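Local coordinates for protein fatty acid synthase 1, isoform A (PDB 6FN6) that probably builds long-chain saturated fatty acids from acetyl-CoA and malonyl-CoA using NADPH, this piece being its dehydratase, enoylreductase and ketoreductase region, at residues Val289-Gln292 against Val293-Asn297; Val339-Asn343 against Asn344-Thr348; Lys389-Glu392 against Asn393-Ser397; Thr412-Lys415 against Thr416-Leu420. All blocks are in the same frame, centred on the assembly; numbering follows the deposited sequence.

Contact 1. Residues Val289-Gln292 against Val293-Asn297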
loop_
_atom_site.group_PDB
_atom_site.type_symbol
_atom_site.label_atom_id
_atom_site.label_comp_id
_atom_site.label_asym_id
_atom_site.label_seq_id
_atom_site.Cartn_x
_atom_site.Cartn_y
_atom_site.Cartn_z
ATOM N N VAL A 289 -11.309 61.878 -29.476
ATOM C CA VAL A 289 -12.507 62.638 -29.804
ATOM C C VAL A 289 -12.475 63.027 -31.277
ATOM O O VAL A 289 -13.492 62.968 -31.967
ATOM C CB VAL A 289 -12.641 63.886 -28.910
ATOM C CG1 VAL A 289 -13.766 64.785 -29.410
ATOM C CG2 VAL A 289 -12.883 63.488 -27.468
ATOM N N ALA A 290 -11.301 63.423 -31.755
ATOM C CA ALA A 290 -11.157 63.897 -33.125
ATOM C C ALA A 290 -11.527 62.811 -34.127
ATOM O O ALA A 290 -12.313 63.044 -35.044
ATOM C CB ALA A 290 -9.737 64.375 -33.369
ATOM N N ILE A 291 -10.957 61.625 -33.950
ATOM C CA ILE A 291 -11.209 60.515 -34.860
ATOM C C ILE A 291 -12.681 60.123 -34.796
ATOM O O ILE A 291 -13.284 59.763 -35.807
ATOM C CB ILE A 291 -10.292 59.319 -34.540
ATOM C CG1 ILE A 291 -8.827 59.676 -34.812
ATOM C CG2 ILE A 291 -10.702 58.082 -35.342
ATOM C CD1 ILE A 291 -8.498 59.953 -36.268
ATOM N N GLN A 292 -13.257 60.194 -33.602
ATOM C CA GLN A 292 -14.669 59.877 -33.427
ATOM C C GLN A 292 -15.552 60.774 -34.286
ATOM O O GLN A 292 -16.484 60.297 -34.932
ATOM C CB GLN A 292 -15.070 60.004 -31.959
ATOM C CG GLN A 292 -14.755 58.774 -31.136
ATOM C CD GLN A 292 -15.172 58.921 -29.691
ATOM O OE1 GLN A 292 -16.275 59.381 -29.398
ATOM N NE2 GLN A 292 -14.287 58.539 -28.777
ATOM N N VAL A 293 -15.260 62.070 -34.283
ATOM C CA VAL A 293 -16.031 63.029 -35.064
ATOM C C VAL A 293 -15.889 62.719 -36.553
ATOM O O VAL A 293 -16.854 62.822 -37.311
ATOM C CB VAL A 293 -15.597 64.473 -34.750
ATOM C CG1 VAL A 293 -16.295 65.470 -35.683
ATOM C CG2 VAL A 293 -15.889 64.806 -33.295
ATOM N N ILE A 294 -14.681 62.345 -36.967
ATOM C CA ILE A 294 -14.411 62.038 -38.366
ATOM C C ILE A 294 -15.192 60.797 -38.786
ATOM O O ILE A 294 -15.838 60.788 -39.832
ATOM C CB ILE A 294 -12.901 61.849 -38.611
ATOM C CG1 ILE A 294 -12.151 63.142 -38.300
ATOM C CG2 ILE A 294 -12.632 61.423 -40.049
ATOM C CD1 ILE A 294 -10.652 62.972 -38.196
ATOM N N ILE A 295 -15.126 59.749 -37.972
ATOM C CA ILE A 295 -15.853 58.518 -38.256
ATOM C C ILE A 295 -17.340 58.838 -38.332
ATOM O O ILE A 295 -18.039 58.399 -39.246
ATOM C CB ILE A 295 -15.557 57.427 -37.193
ATOM C CG1 ILE A 295 -14.099 56.976 -37.293
ATOM C CG2 ILE A 295 -16.492 56.228 -37.361
ATOM C CD1 ILE A 295 -13.633 56.105 -36.142
ATOM N N GLU A 296 -17.812 59.611 -37.361
ATOM C CA GLU A 296 -19.215 59.999 -37.284
ATOM C C GLU A 296 -19.669 60.715 -38.556
ATOM O O GLU A 296 -20.836 60.634 -38.934
ATOM C CB GLU A 296 -19.439 60.889 -36.058
ATOM C CG GLU A 296 -20.894 61.061 -35.652
ATOM C CD GLU A 296 -21.042 61.691 -34.275
ATOM O OE1 GLU A 296 -21.718 61.089 -33.410
ATOM O OE2 GLU A 296 -20.499 62.797 -34.062
ATOM N N ASN A 297 -18.743 61.411 -39.212
ATOM C CA ASN A 297 -19.073 62.221 -40.381
ATOM C C ASN A 297 -18.402 61.715 -41.657
ATOM O O ASN A 297 -17.984 62.506 -42.502
ATOM C CB ASN A 297 -18.674 63.680 -40.137
ATOM C CG ASN A 297 -19.577 64.368 -39.133
ATOM O OD1 ASN A 297 -20.686 64.785 -39.466
ATOM N ND2 ASN A 297 -19.108 64.483 -37.894
#

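Contact 2. Residues Val339-Asn343 against Asn344-Thr348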
loop_
_atom_site.group_PDB
_atom_site.type_symbol
_atom_site.label_atom_id
_atom_site.label_comp_id
_atom_site.label_asym_id
_atom_site.label_seq_id
_atom_site.Cartn_x
_atom_site.Cartn_y
_atom_site.Cartn_z
ATOM N N VAL A 339 2.670 57.119 -42.458
ATOM C CA VAL A 339 3.505 58.197 -41.952
ATOM C C VAL A 339 4.290 58.776 -43.118
ATOM O O VAL A 339 5.055 58.075 -43.780
ATOM C CB VAL A 339 4.444 57.713 -40.833
ATOM C CG1 VAL A 339 5.272 58.872 -40.288
ATOM C CG2 VAL A 339 3.647 57.055 -39.717
ATOM N N VAL A 340 4.094 60.067 -43.360
ATOM C CA VAL A 340 4.745 60.753 -44.464
ATOM C C VAL A 340 6.002 61.443 -43.957
ATOM O O VAL A 340 5.977 62.120 -42.930
ATOM C CB VAL A 340 3.800 61.761 -45.135
ATOM C CG1 VAL A 340 4.420 62.289 -46.419
ATOM C CG2 VAL A 340 2.446 61.124 -45.415
ATOM N N THR A 341 7.100 61.267 -44.684
ATOM C CA THR A 341 8.377 61.849 -44.291
ATOM C C THR A 341 9.022 62.562 -45.471
ATOM O O THR A 341 9.080 62.029 -46.580
ATOM C CB THR A 341 9.346 60.780 -43.747
ATOM O OG1 THR A 341 10.581 61.400 -43.369
ATOM C CG2 THR A 341 9.619 59.701 -44.796
ATOM N N SER A 342 9.497 63.777 -45.221
ATOM C CA SER A 342 10.170 64.565 -46.241
ATOM C C SER A 342 11.683 64.478 -46.083
ATOM O O SER A 342 12.430 64.903 -46.965
ATOM C CB SER A 342 9.717 66.025 -46.168
ATOM O OG SER A 342 10.305 66.796 -47.199
ATOM N N ASN A 343 12.134 63.931 -44.958
ATOM C CA ASN A 343 13.558 63.904 -44.653
ATOM C C ASN A 343 14.181 62.569 -45.058
ATOM O O ASN A 343 15.288 62.238 -44.630
ATOM C CB ASN A 343 13.788 64.166 -43.163
ATOM C CG ASN A 343 13.196 65.487 -42.704
ATOM O OD1 ASN A 343 12.503 65.550 -41.687
ATOM N ND2 ASN A 343 13.459 66.550 -43.458
ATOM N N ASN A 344 13.462 61.812 -45.883
ATOM C CA ASN A 344 13.971 60.570 -46.467
ATOM C C ASN A 344 14.717 59.691 -45.460
ATOM O O ASN A 344 15.795 59.172 -45.755
ATOM C CB ASN A 344 14.875 60.892 -47.657
ATOM C CG ASN A 344 14.140 61.648 -48.751
ATOM O OD1 ASN A 344 14.546 62.739 -49.149
ATOM N ND2 ASN A 344 13.042 61.071 -49.232
ATOM N N ASN A 345 14.136 59.536 -44.275
ATOM C CA ASN A 345 14.678 58.657 -43.241
ATOM C C ASN A 345 13.734 57.476 -43.032
ATOM O O ASN A 345 13.414 57.110 -41.901
ATOM C CB ASN A 345 14.883 59.418 -41.930
ATOM C CG ASN A 345 13.605 60.046 -41.412
ATOM O OD1 ASN A 345 12.664 60.284 -42.168
ATOM N ND2 ASN A 345 13.564 60.310 -40.111
ATOM N N GLU A 346 13.289 56.893 -44.140
ATOM C CA GLU A 346 12.296 55.823 -44.122
ATOM C C GLU A 346 12.689 54.646 -43.231
ATOM O O GLU A 346 11.904 54.224 -42.382
ATOM C CB GLU A 346 12.055 55.309 -45.544
ATOM C CG GLU A 346 11.425 56.324 -46.483
ATOM C CD GLU A 346 12.445 57.232 -47.150
ATOM O OE1 GLU A 346 13.661 56.994 -46.984
ATOM O OE2 GLU A 346 12.028 58.185 -47.841
ATOM N N GLU A 347 13.892 54.112 -43.424
ATOM C CA GLU A 347 14.339 52.956 -42.649
ATOM C C GLU A 347 14.227 53.210 -41.148
ATOM O O GLU A 347 13.828 52.326 -40.390
ATOM C CB GLU A 347 15.783 52.586 -43.005
ATOM C CG GLU A 347 15.917 51.657 -44.208
ATOM C CD GLU A 347 15.805 52.381 -45.536
ATOM O OE1 GLU A 347 16.044 53.606 -45.576
ATOM O OE2 GLU A 347 15.480 51.719 -46.545
ATOM N N THR A 348 14.579 54.418 -40.722
ATOM C CA THR A 348 14.510 54.782 -39.310
ATOM C C THR A 348 13.067 54.786 -38.806
ATOM O O THR A 348 12.765 54.220 -37.755
ATOM C CB THR A 348 15.137 56.171 -39.061
ATOM O OG1 THR A 348 16.487 56.185 -39.541
ATOM C CG2 THR A 348 15.128 56.517 -37.575
#

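Contact 3. Residues Lys389-Glu392 against Asn393-Ser397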
loop_
_atom_site.group_PDB
_atom_site.type_symbol
_atom_site.label_atom_id
_atom_site.label_comp_id
_atom_site.label_asym_id
_atom_site.label_seq_id
_atom_site.Cartn_x
_atom_site.Cartn_y
_atom_site.Cartn_z
ATOM N N LYS A 389 2.740 76.335 -47.975
ATOM C CA LYS A 389 2.826 75.211 -48.898
ATOM C C LYS A 389 2.524 73.884 -48.202
ATOM O O LYS A 389 1.905 72.997 -48.789
ATOM C CB LYS A 389 4.209 75.182 -49.552
ATOM C CG LYS A 389 4.352 76.203 -50.675
ATOM C CD LYS A 389 5.799 76.413 -51.089
ATOM C CE LYS A 389 5.894 77.421 -52.226
ATOM N NZ LYS A 389 7.301 77.746 -52.585
ATOM N N THR A 390 2.965 73.748 -46.954
ATOM C CA THR A 390 2.682 72.548 -46.174
ATOM C C THR A 390 1.172 72.373 -46.033
ATOM O O THR A 390 0.637 71.286 -46.252
ATOM C CB THR A 390 3.332 72.611 -44.776
ATOM O OG1 THR A 390 4.743 72.827 -44.908
ATOM C CG2 THR A 390 3.097 71.318 -44.009
ATOM N N LEU A 391 0.493 73.454 -45.666
ATOM C CA LEU A 391 -0.959 73.446 -45.532
ATOM C C LEU A 391 -1.644 73.150 -46.862
ATOM O O LEU A 391 -2.546 72.316 -46.931
ATOM C CB LEU A 391 -1.446 74.791 -44.987
ATOM C CG LEU A 391 -2.961 74.996 -44.910
ATOM C CD1 LEU A 391 -3.599 73.980 -43.985
ATOM C CD2 LEU A 391 -3.285 76.414 -44.459
ATOM N N GLU A 392 -1.209 73.842 -47.911
ATOM C CA GLU A 392 -1.822 73.714 -49.231
ATOM C C GLU A 392 -1.897 72.263 -49.695
ATOM O O GLU A 392 -2.956 71.790 -50.109
ATOM C CB GLU A 392 -1.047 74.544 -50.257
ATOM C CG GLU A 392 -1.599 75.945 -50.457
ATOM C CD GLU A 392 -0.736 76.789 -51.371
ATOM O OE1 GLU A 392 0.068 76.211 -52.132
ATOM O OE2 GLU A 392 -0.867 78.030 -51.337
ATOM N N ASN A 393 -0.774 71.558 -49.616
ATOM C CA ASN A 393 -0.702 70.191 -50.119
ATOM C C ASN A 393 -1.422 69.228 -49.186
ATOM O O ASN A 393 -1.806 68.134 -49.591
ATOM C CB ASN A 393 0.754 69.768 -50.306
ATOM C CG ASN A 393 1.434 70.522 -51.432
ATOM O OD1 ASN A 393 0.880 70.662 -52.522
ATOM N ND2 ASN A 393 2.638 71.017 -51.173
ATOM N N SER A 394 -1.613 69.643 -47.939
ATOM C CA SER A 394 -2.400 68.861 -46.998
ATOM C C SER A 394 -3.872 68.938 -47.396
ATOM O O SER A 394 -4.609 67.960 -47.282
ATOM C CB SER A 394 -2.204 69.366 -45.567
ATOM O OG SER A 394 -0.843 69.305 -45.181
ATOM N N ILE A 395 -4.285 70.106 -47.875
ATOM C CA ILE A 395 -5.661 70.327 -48.298
ATOM C C ILE A 395 -5.938 69.552 -49.582
ATOM O O ILE A 395 -7.031 69.021 -49.775
ATOM C CB ILE A 395 -5.939 71.830 -48.488
ATOM C CG1 ILE A 395 -5.820 72.564 -47.149
ATOM C CG2 ILE A 395 -7.325 72.054 -49.099
ATOM C CD1 ILE A 395 -5.732 74.069 -47.278
ATOM N N ALA A 396 -4.946 69.505 -50.464
ATOM C CA ALA A 396 -5.069 68.783 -51.725
ATOM C C ALA A 396 -5.074 67.273 -51.509
ATOM O O ALA A 396 -5.432 66.513 -52.409
ATOM C CB ALA A 396 -3.944 69.176 -52.667
ATOM N N SER A 397 -4.675 66.838 -50.317
ATOM C CA SER A 397 -4.525 65.413 -50.041
ATOM C C SER A 397 -5.803 64.771 -49.506
ATOM O O SER A 397 -5.973 63.556 -49.600
ATOM C CB SER A 397 -3.387 65.188 -49.045
ATOM O OG SER A 397 -2.180 65.763 -49.514
#

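Contact 4. Residues Thr412-Lys415 against Thr416-Leu420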
loop_
_atom_site.group_PDB
_atom_site.type_symbol
_atom_site.label_atom_id
_atom_site.label_comp_id
_atom_site.label_asym_id
_atom_site.label_seq_id
_atom_site.Cartn_x
_atom_site.Cartn_y
_atom_site.Cartn_z
ATOM N N THR A 412 0.297 81.244 -31.184
ATOM C CA THR A 412 0.403 81.374 -32.634
ATOM C C THR A 412 -0.938 81.119 -33.313
ATOM O O THR A 412 -1.342 81.866 -34.204
ATOM C CB THR A 412 1.448 80.405 -33.219
ATOM O OG1 THR A 412 1.101 79.055 -32.881
ATOM C CG2 THR A 412 2.833 80.725 -32.683
ATOM N N TYR A 413 -1.625 80.062 -32.892
ATOM C CA TYR A 413 -2.894 79.696 -33.504
ATOM C C TYR A 413 -3.891 80.850 -33.426
ATOM O O TYR A 413 -4.721 81.033 -34.320
ATOM C CB TYR A 413 -3.484 78.455 -32.834
ATOM C CG TYR A 413 -4.874 78.127 -33.325
ATOM C CD1 TYR A 413 -5.089 77.733 -34.639
ATOM C CD2 TYR A 413 -5.972 78.227 -32.483
ATOM C CE1 TYR A 413 -6.358 77.440 -35.099
ATOM C CE2 TYR A 413 -7.246 77.937 -32.934
ATOM C CZ TYR A 413 -7.433 77.544 -34.243
ATOM O OH TYR A 413 -8.698 77.253 -34.697
ATOM N N THR A 414 -3.809 81.622 -32.348
ATOM C CA THR A 414 -4.736 82.725 -32.119
ATOM C C THR A 414 -4.437 83.934 -33.008
ATOM O O THR A 414 -5.339 84.481 -33.640
ATOM C CB THR A 414 -4.713 83.170 -30.645
ATOM O OG1 THR A 414 -5.018 82.052 -29.803
ATOM C CG2 THR A 414 -5.734 84.275 -30.395
ATOM N N LYS A 415 -3.176 84.353 -33.050
ATOM C CA LYS A 415 -2.823 85.603 -33.714
ATOM C C LYS A 415 -2.813 85.477 -35.236
ATOM O O LYS A 415 -3.074 86.453 -35.939
ATOM C CB LYS A 415 -1.456 86.107 -33.233
ATOM C CG LYS A 415 -0.295 85.150 -33.470
ATOM C CD LYS A 415 0.996 85.706 -32.877
ATOM C CE LYS A 415 2.169 84.745 -33.040
ATOM N NZ LYS A 415 2.397 84.352 -34.459
ATOM N N THR A 416 -2.503 84.288 -35.746
ATOM C CA THR A 416 -2.452 84.081 -37.193
ATOM C C THR A 416 -3.086 82.764 -37.641
ATOM O O THR A 416 -3.457 82.616 -38.805
ATOM C CB THR A 416 -0.999 84.114 -37.703
ATOM O OG1 THR A 416 -0.194 83.217 -36.928
ATOM C CG2 THR A 416 -0.429 85.521 -37.601
ATOM N N GLY A 417 -3.209 81.812 -36.721
ATOM C CA GLY A 417 -3.667 80.477 -37.065
ATOM C C GLY A 417 -5.060 80.399 -37.659
ATOM O O GLY A 417 -5.267 79.742 -38.678
ATOM N N ARG A 418 -6.016 81.068 -37.027
ATOM C CA ARG A 418 -7.394 81.036 -37.499
ATOM C C ARG A 418 -7.539 81.753 -38.835
ATOM O O ARG A 418 -8.245 81.280 -39.726
ATOM C CB ARG A 418 -8.335 81.664 -36.471
ATOM C CG ARG A 418 -8.512 80.843 -35.209
ATOM C CD ARG A 418 -9.663 81.374 -34.375
ATOM N NE ARG A 418 -9.854 80.610 -33.143
ATOM C CZ ARG A 418 -9.426 80.986 -31.942
ATOM N NH1 ARG A 418 -8.765 82.128 -31.778
ATOM N NH2 ARG A 418 -9.661 80.210 -30.894
ATOM N N ALA A 419 -6.865 82.890 -38.973
ATOM C CA ALA A 419 -6.923 83.660 -40.208
ATOM C C ALA A 419 -6.428 82.818 -41.374
ATOM O O ALA A 419 -6.987 82.868 -42.471
ATOM C CB ALA A 419 -6.097 84.932 -40.081
ATOM N N LEU A 420 -5.382 82.037 -41.126
ATOM C CA LEU A 420 -4.790 81.204 -42.163
ATOM C C LEU A 420 -5.783 80.135 -42.619
ATOM O O LEU A 420 -5.885 79.848 -43.812
ATOM C CB LEU A 420 -3.494 80.566 -41.657
ATOM C CG LEU A 420 -2.578 79.899 -42.687
ATOM C CD1 LEU A 420 -2.180 80.867 -43.792
ATOM C CD2 LEU A 420 -1.337 79.347 -42.002
#

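Contact 1. Residues Val289-Gln292 against Val293-Asn297
Ile291 meets two isoleucines of the next helical turn, one with each branch of its side chain. Its CG2 methyl comes up obliquely against the end of Ile295, 3.6 Å from CD1. The other branch reaches with CD1 to within 4.2 Å of Ile294 CD1. Ile295 can fill the hollow beside CG2 because its CG1 lies beside its own backbone N (chi1 -67°), and an extended chi2 carries CD1 back over the preceding turn. Val289 and Val293 form a looser pair, with CG1 of the former 4.4 Å from CG2 of the latter. Beneath the side chains the backbone is regular: Ile295 N donates to Ile291 O at 2.8 Å, with an N-H...O angle of 169°. At the end of the helix, Asn297 folds its amide back, and ND2 donates to Val293 O at 2.9 Å, with that oxygen close to the amide plane. The polar flank is held from outside, as Arg554 binds both Gln292 OE1 and Glu296 OE2, while Gln292 NE2 reaches Asp288. Ile291 fits among Leu323, Ile326 and Ile327 of helix 320-329, and Ile294 against Phe403 and Ile405: an alpha-helix packed on a mixed sheet, consistent with a methyltransferase-like fold.

Contact 2. Residues Val339-Asn343 against Asn344-Thr348
Thr341 donates its hydroxyl to the side-chain carbonyl of Asn345, with OG1 2.7 Å from OD1 and a C=O...O angle of 164°, so the oxygen is approached almost end-on. The hydroxyl stands opposite the backbone N (chi1 -180°), which aims it into the turn. There it also takes a bond from the backbone, Asn343 N lying 3.4 Å from OG1 of Thr341, consistent with an ST turn, though the bond is weak. The Thr341 methyl lies beside both Asn345 and Glu346, with CG2 4.2 Å from Glu346 OE2. Asn343 adds its CB, 4.2 Å from Asn345 OD1, and its own OD1 makes a weak bond to Gly312 N. Asn344 provides the reversal: its phi and psi are both positive, a left-handed conformation. Its amide runs forward along the chain, ND2 making a weak but nearly straight bond of 3.4 Å to Glu346 OE2, an oxygen that also bonds Ser362 OG. Asn345 occupies the N-cap position, yet its side chain makes no capping bond. The turn opens the beta-alpha-beta unit of strand 334-341, helix 346-353 and strand 359-362, with Ile349 of the helix packed against Val339 and Thr341 and strand 303-309 alongside.

Contact 3. Residues Lys389-Glu392 against Asn393-Ser397
Lys389 opens a short alpha-helix, residues 389-395, and its carbonyl takes the backbone N of Asn393 one turn on, O to N 3.2 Å. The helix lies in the connection between strands 374-380 and 402-409 of what is probably the pseudo-methyltransferase domain of an animal fatty acid synthase. Asn393 ND2 also comes near that carbonyl, but its hydrogen bond goes to Val365 O in a neighbouring loop.

Thr390 is gripped twice by one residue. Ser394 OG donates to Thr390 O at 2.7 Å, and the backbone N of Ser394 binds the same oxygen at 3.3 Å. The two donors come from opposite faces of the carbonyl plane, the hydroxyl tilted 30° from it. With its OG beside its own backbone N (chi1 -59°), Ser394 can fold the hydroxyl back along the helix. An alanine here would remove the hydroxyl and is likely to leave Thr390 O with the longer backbone bond as its main tie to this turn.

Leu391 brings the apolar part. Its CG lies 3.8 Å from CD1 of Ile395, the two side chains slanting across each other, and both also touch Phe424. Underneath, Leu391 O accepts Ile395 N at 3.0 Å, close to straight ahead of the carbonyl.

Glu392 has an extended chain, and its OE2 makes a weak bond to Thr388 OG1. Its backbone does the joining: Glu392 O receives Ala396 N at 3.1 Å, and the Ala396 CB methyl sits 3.8 Å from that same oxygen.

Contact 4. Residues Thr412-Lys415 against Thr416-Leu420
Thr412 O accepts from both Thr416 N and Gly417 N, each 3.1 Å away, so the ordinary i to i+4 bond is joined by an i to i+5 bond and the helix widens into a pi-type turn at 413-415. The weak bond from Arg418 N to Tyr413 O, 3.0 Å, repeats the five-residue spacing. A third donor reaches the first carbonyl: Thr416 OG1 lies 3.3 Å from Thr412 O, well tilted from the carbonyl plane. The wide turn belongs to helix 410-423, which links strands 402-409 and 426-433 of the methyltransferase-like sheet. Tyr413 carries the side-chain contact. With CG turned anti to N (chi1 173°), the ring lies forward along the helix, beside Gly417 and Arg418. CD1 of Tyr413 lies 3.9 Å from Gly417 CA. Arg418 CG makes an off-centre CH-pi contact, 4.1 Å from the Tyr413 ring centroid and 30° off the ring normal. Farther out, Tyr413 CE2 sits over one face of the guanidinium, whose plane is turned 59° from the ring, while Thr414 CG2 meets its edge, 4.0 Å from Arg418 NH1. Glu431 takes both polar ends, OE1 in a salt bridge with Arg418 NH2 and OE2 bonded to Tyr413 OH. A leucine in place of Tyr413 would probably leave Glu431 OE2 without this hydroxyl and the arginine chain without its aromatic neighbour, freer to turn.

In the fold
The four contacts come in series along the chain, on or packed round one mixed sheet whose strand order is consistent with a methyltransferase fold, and none lies near the predicted dehydratase residues His24 and Asp175. Contacts 3 and 4 are the only pair that touch: Leu391 CD2 packs 4.0 Å from Leu420 CG, with contact centres about 17 Å apart. Contact 2, at the C-terminal end of strand 334-341, comes within about 8 Å of contact 3 at the nearest atoms, the centres lying about 18 Å apart. Contact 1 is the most buried of the four, on helix 279-296, with centres about 21 Å from contact 3, 24 Å from contact 4 and 27 Å from contact 2.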